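Local coordinates for sugar ABC transporter, sugar-binding protein (Streptococcus pneumoniae, PDB 2HEU) that probably captures raffinose-type sugars outside the cell and hands them to the membrane part of an ABC importer, at residues 311-314 with 315-318; 92-96 with 97-101; 39-42 with 43-47. All coordinates share one frame; numbering follows the deposited sequence. Where two conformers were deposited one is given.

Contact 1 of 3, residues 311-314 with 315-318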
loop_
_atom_site.group_PDB
_atom_site.type_symbol
_atom_site.label_atom_id
_atom_site.label_comp_id
_atom_site.label_asym_id
_atom_site.label_seq_id
_atom_site.Cartn_x
_atom_site.Cartn_y
_atom_site.Cartn_z
ATOM N N PHE A 311 3.569 25.010 0.958
ATOM C CA PHE A 311 4.361 23.821 1.309
ATOM C C PHE A 311 3.941 22.576 0.520
ATOM O O PHE A 311 4.779 21.813 0.033
ATOM C CB PHE A 311 4.281 23.607 2.858
ATOM C CG PHE A 311 5.155 22.517 3.393
ATOM C CD1 PHE A 311 6.504 22.653 3.338
ATOM C CD2 PHE A 311 4.627 21.377 3.913
ATOM C CE1 PHE A 311 7.340 21.718 3.890
ATOM C CE2 PHE A 311 5.492 20.413 4.398
ATOM C CZ PHE A 311 6.840 20.572 4.404
ATOM N N VAL A 312 2.619 22.397 0.414
ATOM C CA VAL A 312 2.094 21.278 -0.378
ATOM C C VAL A 312 2.537 21.428 -1.862
ATOM O O VAL A 312 3.021 20.470 -2.483
ATOM C CB VAL A 312 0.617 21.181 -0.253
ATOM C CG1 VAL A 312 0.031 20.069 -1.155
ATOM C CG2 VAL A 312 0.206 20.898 1.226
ATOM N N GLU A 313 2.389 22.648 -2.412
ATOM C CA GLU A 313 2.772 22.868 -3.803
ATOM C C GLU A 313 4.238 22.538 -4.013
ATOM O O GLU A 313 4.599 21.953 -5.034
ATOM C CB GLU A 313 2.451 24.310 -4.196
ATOM C CG GLU A 313 2.744 24.563 -5.664
ATOM C CD GLU A 313 4.107 25.062 -5.975
ATOM O OE1 GLU A 313 4.583 25.980 -5.254
ATOM O OE2 GLU A 313 4.653 24.661 -7.021
ATOM N N TYR A 314 5.102 22.942 -3.111
ATOM C CA TYR A 314 6.491 22.731 -3.254
ATOM C C TYR A 314 6.798 21.232 -3.452
ATOM O O TYR A 314 7.602 20.870 -4.335
ATOM C CB TYR A 314 7.262 23.255 -1.976
ATOM C CG TYR A 314 8.720 23.251 -2.092
ATOM C CD1 TYR A 314 9.529 22.428 -1.353
ATOM C CD2 TYR A 314 9.365 24.147 -2.931
ATOM C CE1 TYR A 314 10.862 22.463 -1.420
ATOM C CE2 TYR A 314 10.754 24.214 -3.016
ATOM C CZ TYR A 314 11.486 23.356 -2.276
ATOM O OH TYR A 314 12.861 23.317 -2.370
ATOM N N MET A 315 6.146 20.378 -2.655
ATOM C CA MET A 315 6.409 18.951 -2.758
ATOM C C MET A 315 5.920 18.346 -4.056
ATOM O O MET A 315 6.386 17.247 -4.441
ATOM C CB MET A 315 5.801 18.260 -1.531
ATOM C CG MET A 315 6.267 16.808 -1.321
ATOM S SD MET A 315 7.889 16.826 -0.618
ATOM C CE MET A 315 8.077 16.109 -1.488
ATOM N N THR A 316 4.948 18.974 -4.732
ATOM C CA THR A 316 4.488 18.500 -6.038
ATOM C C THR A 316 5.456 18.812 -7.207
ATOM O O THR A 316 5.228 18.346 -8.304
ATOM C CB THR A 316 3.105 18.990 -6.384
ATOM O OG1 THR A 316 3.149 20.431 -6.693
ATOM C CG2 THR A 316 1.992 18.723 -5.390
ATOM N N ARG A 317 6.449 19.658 -6.956
ATOM C CA ARG A 317 7.381 19.992 -8.017
ATOM C C ARG A 317 8.285 18.784 -8.305
ATOM O O ARG A 317 8.758 18.147 -7.366
ATOM C CB ARG A 317 8.267 21.158 -7.582
ATOM C CG ARG A 317 7.496 22.423 -7.365
ATOM C CD ARG A 317 8.373 23.520 -6.870
ATOM N NE ARG A 317 7.618 24.694 -6.565
ATOM C CZ ARG A 317 8.140 25.864 -6.208
ATOM N NH1 ARG A 317 9.472 25.948 -6.112
ATOM N NH2 ARG A 317 7.370 26.840 -5.862
ATOM N N PRO A 318 8.560 18.446 -9.566
ATOM C CA PRO A 318 9.338 17.236 -9.833
ATOM C C PRO A 318 10.657 17.218 -9.231
ATOM O O PRO A 318 11.070 16.192 -8.702
ATOM C CB PRO A 318 9.431 17.238 -11.377
ATOM C CG PRO A 318 8.762 18.359 -11.869
ATOM C CD PRO A 318 8.082 19.113 -10.787
#

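Contact 2 of 3, residues 92-96 with 97-101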
loop_
_atom_site.group_PDB
_atom_site.type_symbol
_atom_site.label_atom_id
_atom_site.label_comp_id
_atom_site.label_asym_id
_atom_site.label_seq_id
_atom_site.Cartn_x
_atom_site.Cartn_y
_atom_site.Cartn_z
ATOM N N VAL A 92 -13.056 19.065 8.080
ATOM C CA VAL A 92 -11.803 19.260 8.771
ATOM C C VAL A 92 -10.715 19.769 7.797
ATOM O O VAL A 92 -9.806 20.483 8.188
ATOM C CB VAL A 92 -11.356 17.963 9.439
ATOM C CG1 VAL A 92 -9.929 17.993 9.947
ATOM C CG2 VAL A 92 -12.393 17.567 10.495
ATOM N N PHE A 93 -10.809 19.391 6.505
ATOM C CA PHE A 93 -9.756 19.624 5.513
ATOM C C PHE A 93 -10.164 20.500 4.340
ATOM O O PHE A 93 -11.333 20.489 3.924
ATOM C CB PHE A 93 -9.217 18.260 4.953
ATOM C CG PHE A 93 -8.606 17.391 5.988
ATOM C CD1 PHE A 93 -7.504 17.821 6.708
ATOM C CD2 PHE A 93 -9.090 16.087 6.182
ATOM C CE1 PHE A 93 -6.864 17.030 7.624
ATOM C CE2 PHE A 93 -8.492 15.302 7.180
ATOM C CZ PHE A 93 -7.381 15.757 7.868
ATOM N N GLU A 94 -9.209 21.323 3.879
ATOM C CA GLU A 94 -9.439 22.178 2.736
ATOM C C GLU A 94 -9.725 21.337 1.489
ATOM O O GLU A 94 -9.067 20.344 1.232
ATOM C CB GLU A 94 -8.224 23.046 2.507
ATOM C CG GLU A 94 -8.440 24.080 1.401
ATOM C CD GLU A 94 -7.318 25.021 1.188
ATOM O OE1 GLU A 94 -6.307 24.990 1.863
ATOM O OE2 GLU A 94 -7.475 25.901 0.266
ATOM N N ASP A 95 -10.698 21.737 0.692
ATOM C CA ASP A 95 -10.997 21.188 -0.572
ATOM C C ASP A 95 -9.905 21.625 -1.539
ATOM O O ASP A 95 -9.664 22.787 -1.863
ATOM C CB ASP A 95 -12.420 21.660 -1.046
ATOM C CG ASP A 95 -12.789 21.189 -2.439
ATOM O OD1 ASP A 95 -12.065 20.376 -3.041
ATOM O OD2 ASP A 95 -13.879 21.624 -2.898
ATOM N N LEU A 96 -9.159 20.626 -2.003
ATOM C CA LEU A 96 -8.050 20.797 -2.940
ATOM C C LEU A 96 -8.395 20.639 -4.414
ATOM O O LEU A 96 -7.506 20.708 -5.284
ATOM C CB LEU A 96 -6.875 19.906 -2.599
ATOM C CG LEU A 96 -6.459 19.904 -1.093
ATOM C CD1 LEU A 96 -5.259 18.953 -0.924
ATOM C CD2 LEU A 96 -6.056 21.266 -0.580
ATOM N N SER A 97 -9.661 20.343 -4.724
ATOM C CA SER A 97 -10.048 19.929 -6.091
ATOM C C SER A 97 -9.636 20.842 -7.185
ATOM O O SER A 97 -9.259 20.319 -8.266
ATOM C CB SER A 97 -11.597 19.802 -6.160
ATOM O OG SER A 97 -12.088 18.922 -5.169
ATOM N N ASN A 98 -9.599 22.153 -6.914
ATOM C CA ASN A 98 -9.376 23.174 -7.921
ATOM C C ASN A 98 -7.962 23.753 -7.844
ATOM O O ASN A 98 -7.693 24.679 -8.581
ATOM C CB ASN A 98 -10.473 24.237 -7.784
ATOM C CG ASN A 98 -11.835 23.627 -7.773
ATOM O OD1 ASN A 98 -12.214 22.913 -8.703
ATOM N ND2 ASN A 98 -12.536 23.784 -6.681
ATOM N N LYS A 99 -7.044 23.181 -7.096
ATOM C CA LYS A 99 -5.671 23.668 -6.960
ATOM C C LYS A 99 -4.967 23.338 -8.205
ATOM O O LYS A 99 -4.983 22.188 -8.669
ATOM C CB LYS A 99 -4.997 23.018 -5.786
ATOM C CG LYS A 99 -5.580 23.241 -4.435
ATOM C CD LYS A 99 -5.564 24.655 -3.948
ATOM C CE LYS A 99 -6.053 24.694 -2.508
ATOM N NZ LYS A 99 -6.097 26.145 -2.110
ATOM N N ASP A 100 -4.260 24.286 -8.760
ATOM C CA ASP A 100 -3.485 24.013 -9.949
ATOM C C ASP A 100 -2.444 22.905 -9.701
ATOM O O ASP A 100 -2.196 22.083 -10.611
ATOM C CB ASP A 100 -2.842 25.279 -10.518
ATOM C CG ASP A 100 -3.870 26.284 -11.108
ATOM O OD1 ASP A 100 -5.052 25.985 -11.344
ATOM O OD2 ASP A 100 -3.427 27.392 -11.332
ATOM N N TYR A 101 -1.850 22.874 -8.532
ATOM C CA TYR A 101 -0.810 21.915 -8.268
ATOM C C TYR A 101 -1.352 20.475 -8.261
ATOM O O TYR A 101 -0.589 19.526 -8.430
ATOM C CB TYR A 101 -0.070 22.226 -6.928
ATOM C CG TYR A 101 -0.838 22.271 -5.652
ATOM C CD1 TYR A 101 -0.997 23.487 -5.009
ATOM C CD2 TYR A 101 -1.392 21.156 -5.080
ATOM C CE1 TYR A 101 -1.709 23.586 -3.882
ATOM C CE2 TYR A 101 -2.057 21.188 -3.882
ATOM C CZ TYR A 101 -2.195 22.440 -3.235
ATOM O OH TYR A 101 -2.878 22.455 -2.045
HETATM O O HOH W 1 -9.574 23.688 -4.486
HETATM O O HOH W 2 -14.709 21.778 -5.355
#

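Contact 3 of 3, residues 39-42 with 43-47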
loop_
_atom_site.group_PDB
_atom_site.type_symbol
_atom_site.label_atom_id
_atom_site.label_comp_id
_atom_site.label_asym_id
_atom_site.label_seq_id
_atom_site.Cartn_x
_atom_site.Cartn_y
_atom_site.Cartn_z
ATOM N N ARG A 39 14.039 22.450 4.808
ATOM C CA ARG A 39 15.026 23.548 4.747
ATOM C C ARG A 39 15.188 24.110 3.371
ATOM O O ARG A 39 15.361 25.332 3.261
ATOM C CB ARG A 39 16.328 23.067 5.349
ATOM C CG ARG A 39 16.307 22.960 6.857
ATOM C CD ARG A 39 17.612 22.737 7.569
ATOM N NE ARG A 39 18.113 21.436 7.266
ATOM C CZ ARG A 39 17.804 20.342 7.997
ATOM N NH1 ARG A 39 17.060 20.377 9.115
ATOM N NH2 ARG A 39 18.309 19.216 7.655
ATOM N N ASP A 40 15.105 23.311 2.325
ATOM C CA ASP A 40 15.097 23.864 0.999
ATOM C C ASP A 40 13.908 24.827 0.787
ATOM O O ASP A 40 14.057 25.932 0.210
ATOM C CB ASP A 40 15.022 22.766 -0.068
ATOM C CG ASP A 40 16.222 21.809 -0.077
ATOM O OD1 ASP A 40 17.307 22.157 0.437
ATOM O OD2 ASP A 40 16.056 20.712 -0.652
ATOM N N PHE A 41 12.733 24.438 1.271
ATOM C CA PHE A 41 11.513 25.277 1.172
ATOM C C PHE A 41 11.733 26.575 1.896
ATOM O O PHE A 41 11.366 27.670 1.447
ATOM C CB PHE A 41 10.349 24.481 1.729
ATOM C CG PHE A 41 9.091 25.291 1.817
ATOM C CD1 PHE A 41 8.301 25.531 0.766
ATOM C CD2 PHE A 41 8.699 25.782 3.065
ATOM C CE1 PHE A 41 7.152 26.257 0.845
ATOM C CE2 PHE A 41 7.487 26.458 3.173
ATOM C CZ PHE A 41 6.715 26.734 2.093
ATOM N N GLU A 42 12.298 26.474 3.124
ATOM C CA GLU A 42 12.578 27.671 3.960
ATOM C C GLU A 42 13.580 28.580 3.358
ATOM O O GLU A 42 13.522 29.796 3.557
ATOM C CB GLU A 42 13.007 27.196 5.294
ATOM C CG GLU A 42 11.893 26.585 6.186
ATOM C CD GLU A 42 12.331 26.002 7.491
ATOM O OE1 GLU A 42 13.533 25.677 7.682
ATOM O OE2 GLU A 42 11.496 25.814 8.394
ATOM N N LYS A 43 14.551 28.077 2.636
ATOM C CA LYS A 43 15.514 28.934 1.942
ATOM C C LYS A 43 14.852 29.717 0.814
ATOM O O LYS A 43 15.137 30.892 0.606
ATOM C CB LYS A 43 16.706 28.111 1.455
ATOM C CG LYS A 43 17.638 28.944 0.632
ATOM C CD LYS A 43 18.743 28.152 -0.116
ATOM C CE LYS A 43 19.694 27.506 0.847
ATOM N NZ LYS A 43 21.033 27.158 0.321
ATOM N N GLU A 44 13.899 29.074 0.110
ATOM C CA GLU A 44 13.122 29.734 -0.946
ATOM C C GLU A 44 12.169 30.766 -0.354
ATOM O O GLU A 44 11.801 31.720 -1.036
ATOM C CB GLU A 44 12.443 28.697 -1.813
ATOM C CG GLU A 44 11.629 29.256 -2.926
ATOM C CD GLU A 44 11.429 28.182 -4.024
ATOM O OE1 GLU A 44 12.398 27.546 -4.501
ATOM O OE2 GLU A 44 10.325 28.065 -4.429
ATOM N N ASN A 45 11.723 30.510 0.857
ATOM C CA ASN A 45 10.654 31.304 1.452
ATOM C C ASN A 45 11.044 31.721 2.855
ATOM O O ASN A 45 10.676 31.117 3.846
ATOM C CB ASN A 45 9.311 30.512 1.523
ATOM C CG ASN A 45 8.869 30.107 0.198
ATOM O OD1 ASN A 45 8.292 30.886 -0.582
ATOM N ND2 ASN A 45 9.114 28.793 -0.126
ATOM N N PRO A 46 11.917 32.724 3.024
ATOM C CA PRO A 46 12.498 33.048 4.311
ATOM C C PRO A 46 11.561 33.511 5.377
ATOM O O PRO A 46 11.970 33.584 6.532
ATOM C CB PRO A 46 13.585 34.072 3.944
ATOM C CG PRO A 46 13.437 34.412 2.650
ATOM C CD PRO A 46 12.581 33.429 1.938
ATOM N N LYS A 47 10.347 33.854 5.015
ATOM C CA LYS A 47 9.299 34.287 5.947
ATOM C C LYS A 47 8.340 33.110 6.273
ATOM O O LYS A 47 7.316 33.372 6.943
ATOM C CB LYS A 47 8.553 35.521 5.450
ATOM C CG LYS A 47 9.414 36.736 5.452
ATOM C CD LYS A 47 8.660 37.975 4.930
ATOM C CE LYS A 47 9.403 39.248 4.992
ATOM N NZ LYS A 47 8.699 40.398 4.469
#

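Contact 1 of 3, residues 311-314 with 315-318
Met315 N reaches back to Phe311 O at 3.3 Å, a weak bond near the end of helix 305-315. Thr316 helps to close the helix with its hydroxyl. Its OG1 lies between the backbone N and the carbonyl carbon, chi1 72°, and from there the hydroxyl donates to Glu313 O at 2.7 Å, a short bond only slightly tilted from the carbonyl plane. The same oxygen also accepts weakly from Thr316 N, so backbone and side chain converge on one carbonyl, while CG2 of Thr316 packs against Val312 O. Arg317 leaves the helical path, yet its N still donates to Tyr314 O at 3.1 Å, approaching from above the carbonyl plane. Its side chain runs extended back along the preceding turn and takes the Glu313 carboxylate side-on with two nitrogens. NE points almost straight at OE2 of Glu313, 3.0 Å away with 171° at the hydrogen, although it meets OE2 from above the carboxylate plane, whereas NH2 uses the syn lone pair of OE1, also at 3.0 Å. The Glu313 chain, bent at chi2, brings both oxygens within this grip. On one guanidinium face lies the edge of the Tyr314 ring, CD2 being 3.6 Å above the plane; the two planes are 61° apart, so the long arginine both pairs charge and covers an aromatic rim. Arg317 is also the N-cap residue of helix 318-328, and Pro318, whose nitrogen has no hydrogen to offer, suits the first turn that follows. Stronger partners outside complete the network: Arg104 binds OE2 of Glu313 and OG1 of Thr316, and Glu44 binds NH1 of Arg317. The joint lies between helix 31-44, on which Phe311 and Tyr314 pack, and strand 295-298, where Phe311, Val312 and Met315 meet Trp296.

Contact 2 of 3, residues 92-96 with 97-101
Asp95 turns its CG away from its backbone N, chi1 176°, and Ser97 sets OG beside its own N, chi1 -55°, and these two rotations place one carboxylate oxygen against two donors. The result is an Asx turn leading into a type I beta turn that spans Leu96 to Lys99. OD1 of Asp95 accepts from Ser97 N at 2.9 Å, met from above the carboxylate plane, and from Ser97 OG at 2.6 Å along the syn lone pair. Aspartate suits this place because its short side chain can reach the amide two residues ahead; serine adds the second donor, and its OG is also hydrogen-bonded to the backbone N of Val119. The beta turn itself is closed by Lys99 N donating to Leu96 O at 3.1 Å. Lys99, bent at chi2, folds its aliphatic part back beside Leu96, then extends to the Glu94 carboxylate. NZ forms a salt bridge with OE2 of Glu94 at 2.8 Å, arriving well above the carboxylate plane, 47° out of it; a long lysine can pack its methylenes on a leucine and still carry its charge to Glu94. The buried Leu96 has CD2 3.9 Å from Lys99 CE and also touches the Tyr101 hydroxyl. Ile298 of strand 295-298 packs against both Leu96 and Tyr101, tying the turn to the five-stranded sheet. Two waters bridge Asp95 and Asn98: one links Asp95 OD2 to Asn98 ND2, and the other donates to Asp95 O at 2.8 Å while accepting from Asn98 N at 2.9 Å.

Contact 3 of 3, residues 39-42 with 43-47
The last turn of helix 31-44 keeps the i to i+4 pattern through Lys43 N to Arg39 O, 2.9 Å, and Glu44 N to Asp40 O, 3.1 Å, before Asn45 swings out of helical geometry at phi -132° and psi 77°. Asn45 marks this exit with its side chain. Its CG stands beside the backbone N, chi1 -60°, which turns the amide back over the helix end so that ND2 donates to Phe41 O at 3.0 Å. Asn45 N adds weak bonds to the carbonyls of Phe41 and Glu42, so Phe41 O keeps its i+4 amide only weakly, and ND2 of the same asparagine supplies a second donor. Asparagine is short and carries a donor, and fits this role well. Asn45 ND2 also lies over one face of the Phe41 ring, 3.3 Å above its plane and offset toward the rim, with the amide and ring planes inclined to one another; a polar N-H group thus lies on a buried aromatic ring. Pro46, which has no N-H to satisfy, follows in the loop, and its CA makes a C-H contact with Glu42 O at 3.5 Å. Asp40 has a salt bridge to Lys323. As the crossover helix of a beta-alpha-beta unit, this segment rests on strand 48-53 through Phe41 on Ile48 and Val50, with Glu42 OE2 bound to Val50 N, and Phe41 also meets Ala310 of helix 305-315.

Overall arrangement
Contact 1 is the most buried of the three and touches both others, while contacts 2 and 3 stay about 10 Å apart at their nearest atoms. Tyr101 of contact 2 packs on Val312, Glu313 and Thr316, while Phe41 and Asp40 of contact 3 meet Phe311 and Tyr314. Contact 3, at the surface, ends a helix with an asparagine amide; contact 1 ends one with a threonine hydroxyl and an ion pair, and Glu44 of contact 3 ties the two together through Arg317. Contact 2, partly buried, is a loop turn held by a carboxylate, a lysine and waters. Contacts 1 and 2 both pack on strand 295-298, contact 3 on strand 48-53 of the same sheet.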